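Long-range contacts in family 88 glycosyl hydrolase (Bacteroides thetaiotaomicron, PDB 5NOA), which probably cleaves unsaturated uronic acids from the ends of plant polysaccharide fragments by hydrolysis, in a gut bacterium that degrades arabinogalactan glycans: residues 58-63 with 117-122; 164-169 with 234-239. All blocks are in the same frame, centred on the assembly; numbering follows the deposited sequence. Where two conformers were deposited one is given.

Contact 1. Residues 58-63 with 117-122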
ATOM      1  N   ASN A  58      -3.445  -9.552  -5.873  1.00  7.22           N
ATOM      2  CA  ASN A  58      -4.199 -10.334  -4.892  1.00  7.70           C
ATOM      3  C   ASN A  58      -3.642 -10.100  -3.510  1.00  7.61           C
ATOM      4  O   ASN A  58      -4.394  -9.936  -2.530  1.00  7.28           O
ATOM      5  CB  ASN A  58      -4.149 -11.817  -5.229  1.00  9.25           C
ATOM      6  CG  ASN A  58      -4.912 -12.163  -6.466  1.00 10.98           C
ATOM      7  OD1 ASN A  58      -5.853 -11.474  -6.849  1.00 14.07           O
ATOM      8  ND2 ASN A  58      -4.511 -13.250  -7.095  1.00 11.93           N
ATOM      9  N   ALA A  59      -2.323 -10.049  -3.395  1.00  7.12           N
ATOM     10  CA  ALA A  59      -1.691  -9.861  -2.096  1.00  7.44           C
ATOM     11  C   ALA A  59      -2.038  -8.517  -1.463  1.00  7.05           C
ATOM     12  O   ALA A  59      -2.152  -8.405  -0.241  1.00  7.68           O
ATOM     13  CB  ALA A  59      -0.200 -10.049  -2.200  1.00  7.17           C
ATOM     14  N   ALA A  60      -2.197  -7.488  -2.292  1.00  6.92           N
ATOM     15  CA  ALA A  60      -2.557  -6.172  -1.799  1.00  7.23           C
ATOM     16  C   ALA A  60      -3.951  -6.189  -1.211  1.00  7.45           C
ATOM     17  O   ALA A  60      -4.196  -5.596  -0.161  1.00  8.42           O
ATOM     18  CB  ALA A  60      -2.405  -5.116  -2.897  1.00  8.10           C
ATOM     19  N   TYR A  61      -4.898  -6.848  -1.878  1.00  6.76           N
ATOM     20  CA  TYR A  61      -6.219  -7.060  -1.306  1.00  6.97           C
ATOM     21  C   TYR A  61      -6.082  -7.674   0.086  1.00  6.85           C
ATOM     22  O   TYR A  61      -6.722  -7.213   1.038  1.00  6.57           O
ATOM     23  CB  TYR A  61      -7.127  -7.940  -2.204  1.00  7.15           C
ATOM     24  CG  TYR A  61      -8.308  -8.403  -1.408  1.00  6.85           C
ATOM     25  CD1 TYR A  61      -9.357  -7.548  -1.094  1.00  7.86           C
ATOM     26  CD2 TYR A  61      -8.306  -9.650  -0.799  1.00  7.00           C
ATOM     27  CE1 TYR A  61     -10.375  -7.929  -0.224  1.00  8.21           C
ATOM     28  CE2 TYR A  61      -9.319 -10.031   0.047  1.00  7.56           C
ATOM     29  CZ  TYR A  61     -10.340  -9.174   0.349  1.00  7.26           C
ATOM     30  OH  TYR A  61     -11.321  -9.582   1.242  1.00  9.36           O
ATOM     31  N   HIS A  62      -5.266  -8.717   0.216  1.00  6.53           N
ATOM     32  CA  HIS A  62      -5.160  -9.409   1.491  1.00  6.59           C
ATOM     33  C   HIS A  62      -4.614  -8.530   2.598  1.00  6.49           C
ATOM     34  O   HIS A  62      -5.007  -8.700   3.753  1.00  7.28           O
ATOM     35  CB  HIS A  62      -4.414 -10.742   1.342  1.00  6.38           C
ATOM     36  CG  HIS A  62      -5.290 -11.796   0.757  1.00  6.39           C
ATOM     37  ND1 HIS A  62      -6.209 -12.485   1.528  1.00  7.65           N
ATOM     38  CD2 HIS A  62      -5.488 -12.163  -0.538  1.00  6.78           C
ATOM     39  CE1 HIS A  62      -6.926 -13.240   0.714  1.00  8.02           C
ATOM     40  NE2 HIS A  62      -6.513 -13.076  -0.535  1.00  7.87           N
ATOM     41  N   THR A  63      -3.756  -7.560   2.266  1.00  7.20           N
ATOM     42  CA  THR A  63      -3.321  -6.628   3.289  1.00  7.54           C
ATOM     43  C   THR A  63      -4.517  -5.837   3.842  1.00  7.13           C
ATOM     44  O   THR A  63      -4.566  -5.540   5.044  1.00  8.21           O
ATOM     45  CB  THR A  63      -2.157  -5.718   2.890  1.00  7.97           C
ATOM     46  OG1 THR A  63      -2.564  -4.736   1.925  1.00  8.60           O
ATOM     47  CG2 THR A  63      -0.992  -6.469   2.403  1.00  8.44           C
ATOM     48  N   TYR A 117       6.232 -10.319  -5.750  1.00  7.55           N
ATOM     49  CA  TYR A 117       6.076 -11.680  -5.262  1.00  7.33           C
ATOM     50  C   TYR A 117       6.467 -11.843  -3.817  1.00  6.98           C
ATOM     51  O   TYR A 117       6.593 -12.989  -3.323  1.00  8.58           O
ATOM     52  CB  TYR A 117       6.779 -12.696  -6.176  1.00  8.62           C
ATOM     53  CG  TYR A 117       5.882 -13.354  -7.177  1.00  8.11           C
ATOM     54  CD1 TYR A 117       4.716 -14.003  -6.777  1.00  8.63           C
ATOM     55  CD2 TYR A 117       6.245 -13.361  -8.511  1.00 10.09           C
ATOM     56  CE1 TYR A 117       3.917 -14.653  -7.714  1.00 10.48           C
ATOM     57  CE2 TYR A 117       5.458 -14.006  -9.442  1.00 11.64           C
ATOM     58  CZ  TYR A 117       4.303 -14.652  -9.035  1.00 11.62           C
ATOM     59  OH  TYR A 117       3.504 -15.250  -9.977  1.00 15.08           O
ATOM     60  N   GLN A 118       6.633 -10.730  -3.104  1.00  6.52           N
ATOM     61  CA  GLN A 118       6.977 -10.754  -1.696  1.00  6.71           C
ATOM     62  C   GLN A 118       5.948 -10.107  -0.787  1.00  6.68           C
ATOM     63  O   GLN A 118       5.960 -10.340   0.413  1.00  7.38           O
ATOM     64  CB  GLN A 118       8.343 -10.102  -1.513  1.00  7.02           C
ATOM     65  CG  GLN A 118       9.460 -10.799  -2.280  1.00  6.83           C
ATOM     66  CD  GLN A 118      10.774 -10.087  -2.182  1.00  6.85           C
ATOM     67  OE1 GLN A 118      10.818  -8.889  -1.917  1.00  9.00           O
ATOM     68  NE2 GLN A 118      11.879 -10.807  -2.439  1.00  7.93           N
ATOM     69  N   ILE A 119       5.044  -9.299  -1.352  1.00  6.27           N
ATOM     70  CA  ILE A 119       4.008  -8.717  -0.518  1.00  6.96           C
ATOM     71  C   ILE A 119       3.150  -9.778   0.132  1.00  6.37           C
ATOM     72  O   ILE A 119       2.648  -9.570   1.249  1.00  7.35           O
ATOM     73  CB  ILE A 119       3.184  -7.654  -1.272  1.00  6.64           C
ATOM     74  CG1 ILE A 119       1.901  -7.268  -0.489  1.00  7.16           C
ATOM     75  CG2 ILE A 119       2.847  -8.071  -2.689  1.00  6.68           C
ATOM     76  CD1 ILE A 119       1.156  -6.054  -1.035  1.00  7.65           C
ATOM     77  N   CYS A 120       2.972 -10.936  -0.504  1.00  6.29           N
ATOM     78  CA  CYS A 120       2.250 -12.031   0.157  1.00  7.10           C
ATOM     79  C   CYS A 120       2.820 -12.362   1.547  1.00  7.30           C
ATOM     80  O   CYS A 120       2.080 -12.774   2.423  1.00  7.81           O
ATOM     81  CB  CYS A 120       2.234 -13.260  -0.751  1.00  7.76           C
ATOM     82  SG  CYS A 120       3.836 -13.951  -1.167  1.00  9.20           S
ATOM     83  N   PHE A 121       4.130 -12.196   1.721  1.00  6.83           N
ATOM     84  CA  PHE A 121       4.756 -12.472   2.997  1.00  6.99           C
ATOM     85  C   PHE A 121       4.194 -11.622   4.120  1.00  7.02           C
ATOM     86  O   PHE A 121       4.263 -12.042   5.281  1.00  7.98           O
ATOM     87  CB  PHE A 121       6.284 -12.275   2.926  1.00  6.90           C
ATOM     88  CG  PHE A 121       7.027 -13.079   1.866  1.00  7.97           C
ATOM     89  CD1 PHE A 121       6.516 -14.242   1.323  1.00  8.85           C
ATOM     90  CD2 PHE A 121       8.316 -12.679   1.479  1.00  7.35           C
ATOM     91  CE1 PHE A 121       7.256 -14.976   0.391  1.00  9.60           C
ATOM     92  CE2 PHE A 121       9.045 -13.397   0.578  1.00  8.31           C
ATOM     93  CZ  PHE A 121       8.521 -14.549   0.025  1.00  9.49           C
ATOM     94  N   GLN A 122       3.671 -10.425   3.801  1.00  7.00           N
ATOM     95  CA  GLN A 122       3.036  -9.614   4.844  1.00  6.93           C
ATOM     96  C   GLN A 122       1.875 -10.355   5.490  1.00  7.23           C
ATOM     97  O   GLN A 122       1.697 -10.355   6.717  1.00  8.65           O
ATOM     98  CB  GLN A 122       2.533  -8.289   4.299  1.00  6.94           C
ATOM     99  CG  GLN A 122       3.623  -7.405   3.725  1.00  7.60           C
ATOM    100  CD  GLN A 122       3.118  -6.033   3.324  1.00  8.34           C
ATOM    101  OE1 GLN A 122       2.229  -5.473   3.995  1.00  9.10           O
ATOM    102  NE2 GLN A 122       3.696  -5.449   2.278  1.00  8.61           N
TER
HETATM  103  O   HOH W   1      -0.300  -9.928   1.386  1.00  9.09           O
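I119 reaches across to A59, A60 and T63 on helix 56-72. The two branches of its side chain do different work. CG2 of I119 meets CB of A59 at 3.7 Å. CG1 lies anti to the backbone N (chi1 167°), and the extended chain beyond it carries CD1 on to the backbone of A60. There CD1 of I119 is 3.8 Å from CA of A60. C120 packs beside it, its backbone N also 3.7 Å from CB of A59. Next along the helix is T63. The T63 and I119 side chains cross at about a right angle, with CG2 of T63 4.1 Å from CD1 of I119. The same methyl lies 3.7 Å from OE1 of Q122. The hydroxyl of T63 turns back to its own helix, where OG1 donates to O of A60 at 2.8 Å, only 16° out of the carbonyl plane. OG1 is also bonded to the hydroxyl of Y163. A valine in place of T63 would probably leave the Y163 hydroxyl and the A60 carbonyl without this mate. One water ties the two backbones, donating to O of A59 (2.9 Å) and to O of I119 (3.0 Å). Further out, W84 of helix 75-87 packs on both A59 and C120. Q122 is positioned by its amide, whose NE2 is bonded to O of Y163. The contact joins helix 56-72 to the start of helix 120-130. These are consistent with neighbouring inner helices of the (alpha/alpha)6 barrel, the fold of six-hairpin glycosidases.

Contact 2. Residues 164-169 with 234-239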
ATOM      1  N   MET A 164       5.202  -2.953  -1.078  1.00  6.64           N
ATOM      2  CA  MET A 164       5.207  -4.415  -1.191  0.75  7.45           C
ATOM      3  C   MET A 164       6.153  -5.028  -0.180  1.00  6.97           C
ATOM      4  O   MET A 164       5.829  -6.068   0.393  1.00  7.91           O
ATOM      5  CB  MET A 164       5.621  -4.887  -2.589  0.75  8.63           C
ATOM      6  CG  MET A 164       4.810  -4.389  -3.755  0.75  9.98           C
ATOM      7  SD  MET A 164       3.055  -4.514  -3.549  0.75  8.61           S
ATOM      8  CE  MET A 164       2.442  -3.410  -4.818  0.75 14.11           C
ATOM      9  N   VAL A 165       7.319  -4.400   0.041  1.00  6.37           N
ATOM     10  CA  VAL A 165       8.385  -5.064   0.758  1.00  6.56           C
ATOM     11  C   VAL A 165       8.785  -4.393   2.062  1.00  6.79           C
ATOM     12  O   VAL A 165       9.205  -5.090   2.985  1.00  7.28           O
ATOM     13  CB  VAL A 165       9.632  -5.364  -0.105  1.00  7.19           C
ATOM     14  CG1 VAL A 165      10.468  -6.457   0.522  1.00  7.82           C
ATOM     15  CG2 VAL A 165       9.238  -5.784  -1.500  1.00  7.46           C
ATOM     16  N   MET A 166       8.671  -3.077   2.209  1.00  7.00           N
ATOM     17  CA  MET A 166       9.119  -2.495   3.479  1.00  7.06           C
ATOM     18  C   MET A 166       8.452  -3.141   4.669  1.00  7.45           C
ATOM     19  O   MET A 166       9.138  -3.453   5.629  1.00  8.12           O
ATOM     20  CB  MET A 166       8.940  -0.992   3.531  1.00  8.35           C
ATOM     21  CG  MET A 166       9.803  -0.216   2.562  1.00  9.63           C
ATOM     22  SD  MET A 166       9.847   1.556   2.848  1.00  9.79           S
ATOM     23  CE  MET A 166       8.116   1.962   2.824  1.00 11.24           C
ATOM     24  N   PRO A 167       7.123  -3.359   4.647  1.00  7.13           N
ATOM     25  CA  PRO A 167       6.484  -3.984   5.819  1.00  8.07           C
ATOM     26  C   PRO A 167       6.838  -5.444   6.017  1.00  8.40           C
ATOM     27  O   PRO A 167       6.710  -5.958   7.137  1.00  9.38           O
ATOM     28  CB  PRO A 167       4.981  -3.780   5.571  1.00  8.57           C
ATOM     29  CG  PRO A 167       4.932  -2.689   4.516  1.00  7.84           C
ATOM     30  CD  PRO A 167       6.119  -2.961   3.655  1.00  7.23           C
ATOM     31  N   VAL A 168       7.337  -6.122   4.987  1.00  7.42           N
ATOM     32  CA  VAL A 168       7.891  -7.459   5.166  1.00  8.46           C
ATOM     33  C   VAL A 168       9.081  -7.404   6.104  1.00  8.06           C
ATOM     34  O   VAL A 168       9.251  -8.248   6.978  1.00  8.45           O
ATOM     35  CB  VAL A 168       8.312  -8.084   3.819  1.00  9.20           C
ATOM     36  CG1 VAL A 168       9.029  -9.432   4.028  1.00 10.42           C
ATOM     37  CG2 VAL A 168       7.106  -8.317   2.925  1.00  8.80           C
ATOM     38  N   MET A 169       9.905  -6.382   5.919  1.00  8.04           N
ATOM     39  CA  MET A 169      11.128  -6.249   6.721  1.00  8.85           C
ATOM     40  C   MET A 169      10.809  -6.035   8.184  1.00  8.63           C
ATOM     41  O   MET A 169      11.395  -6.662   9.071  1.00  9.12           O
ATOM     42  CB  MET A 169      12.009  -5.126   6.188  1.00  9.89           C
ATOM     43  CG  MET A 169      12.310  -5.187   4.689  1.00 11.40           C
ATOM     44  SD  MET A 169      13.103  -6.693   4.116  1.00 11.96           S
ATOM     45  CE  MET A 169      14.820  -6.269   4.393  1.00 13.37           C
ATOM     46  N   ALA A 234       1.539   4.893   2.280  1.00  6.52           N
ATOM     47  CA  ALA A 234       0.988   3.789   3.065  1.00  7.06           C
ATOM     48  C   ALA A 234       2.049   2.823   3.569  1.00  6.84           C
ATOM     49  O   ALA A 234       1.961   2.321   4.682  1.00  7.89           O
ATOM     50  CB  ALA A 234      -0.037   3.030   2.238  1.00  7.12           C
ATOM     51  N   GLY A 235       3.059   2.581   2.742  1.00  7.08           N
ATOM     52  CA  GLY A 235       4.152   1.739   3.164  1.00  7.68           C
ATOM     53  C   GLY A 235       4.957   2.294   4.305  1.00  7.11           C
ATOM     54  O   GLY A 235       5.316   1.576   5.236  1.00  7.92           O
ATOM     55  N   LEU A 236       5.239   3.591   4.257  1.00  7.40           N
ATOM     56  CA  LEU A 236       5.924   4.241   5.340  1.00  7.27           C
ATOM     57  C   LEU A 236       5.095   4.215   6.628  1.00  7.84           C
ATOM     58  O   LEU A 236       5.649   4.016   7.715  1.00  8.12           O
ATOM     59  CB  LEU A 236       6.314   5.665   4.982  1.00  8.40           C
ATOM     60  CG  LEU A 236       7.465   5.801   4.006  1.00  9.61           C
ATOM     61  CD1 LEU A 236       7.567   7.222   3.464  1.00  9.68           C
ATOM     62  CD2 LEU A 236       8.777   5.338   4.623  1.00 10.99           C
ATOM     63  N   ALA A 237       3.786   4.390   6.532  1.00  7.72           N
ATOM     64  CA  ALA A 237       2.930   4.253   7.710  1.00  7.82           C
ATOM     65  C   ALA A 237       3.067   2.867   8.304  1.00  7.87           C
ATOM     66  O   ALA A 237       3.227   2.734   9.505  1.00  8.99           O
ATOM     67  CB  ALA A 237       1.490   4.580   7.339  1.00  8.13           C
ATOM     68  N   LYS A 238       3.036   1.836   7.477  1.00  7.43           N
ATOM     69  CA  LYS A 238       3.168   0.476   8.008  1.00  8.07           C
ATOM     70  C   LYS A 238       4.535   0.212   8.631  1.00  8.26           C
ATOM     71  O   LYS A 238       4.627  -0.479   9.655  1.00  9.10           O
ATOM     72  CB  LYS A 238       2.844  -0.513   6.914  1.00  9.26           C
ATOM     73  CG  LYS A 238       1.360  -0.559   6.623  1.00 11.78           C
ATOM     74  CD  LYS A 238       1.067  -1.362   5.401  1.00 16.10           C
ATOM     75  CE  LYS A 238       0.985  -2.818   5.640  1.00 21.81           C
ATOM     76  NZ  LYS A 238      -0.159  -3.237   6.502  1.00 20.60           N
ATOM     77  N   VAL A 239       5.588   0.797   8.070  1.00  7.49           N
ATOM     78  CA  VAL A 239       6.919   0.696   8.685  1.00  8.15           C
ATOM     79  C   VAL A 239       6.884   1.326  10.068  1.00  8.07           C
ATOM     80  O   VAL A 239       7.348   0.703  11.057  1.00  8.85           O
ATOM     81  CB  VAL A 239       8.004   1.355   7.820  1.00  8.99           C
ATOM     82  CG1 VAL A 239       9.283   1.601   8.597  1.00  9.51           C
ATOM     83  CG2 VAL A 239       8.301   0.513   6.608  1.00  9.47           C
TER
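A parallel helix pair is joined here, with M166 and P167 of helix 160-176 set against G235, L236, K238 and V239 of helix 226-242. Over these short segments the helix axes come within 8.5 Å of each other and differ in direction by 1°. M166 extends to SD, then bends at chi3 (-55°), which lays its methyl on the backbone of the other helix. CE of M166 is 3.5 Å from C of G235, a residue with no CB to stand in the way. CE also meets CD2 of L236, at 3.9 Å. Nearer its root, CB of M166 presses on CG2 of V239 at 3.5 Å, tighter than usual van der Waals contact. Same-direction neighbours of this kind are expected among the inner helices of an (alpha/alpha)6 barrel. L185 and L189 of helix 180-196 also pack on M166. Helix 160-176 is kinked at P167 and V168, whose N atoms make no bond to the turn before; that of P167 has no hydrogen to give. The ring carbon CG of P167 touches CB of K238 at 3.9 Å. The K238 chain crosses the ring at about a right angle, and its CE lies 4.1 Å from CG of P167. Beyond the ring, K238 also packs on Y297 of helix 289-304.

The two contacts lie side by side in the buried interior, their centres about 11 Å apart. Along the chain contact 1 closes before contact 2 opens. Q122 of contact 1 joins them. Its NE2 is 2.9 Å from O of M164, a probable hydrogen bond to the helix that contact 2 uses. Its OE1 lies 3.4 Å from CE of K238, on the second helix of contact 2. Helix 160-176 thus packs against segment 117-122 as well as segment 234-239. Q118 adds to the first of these, its O 3.4 Å from CG2 of V168. Together the contacts join four helices consistent with the inner ring of the barrel.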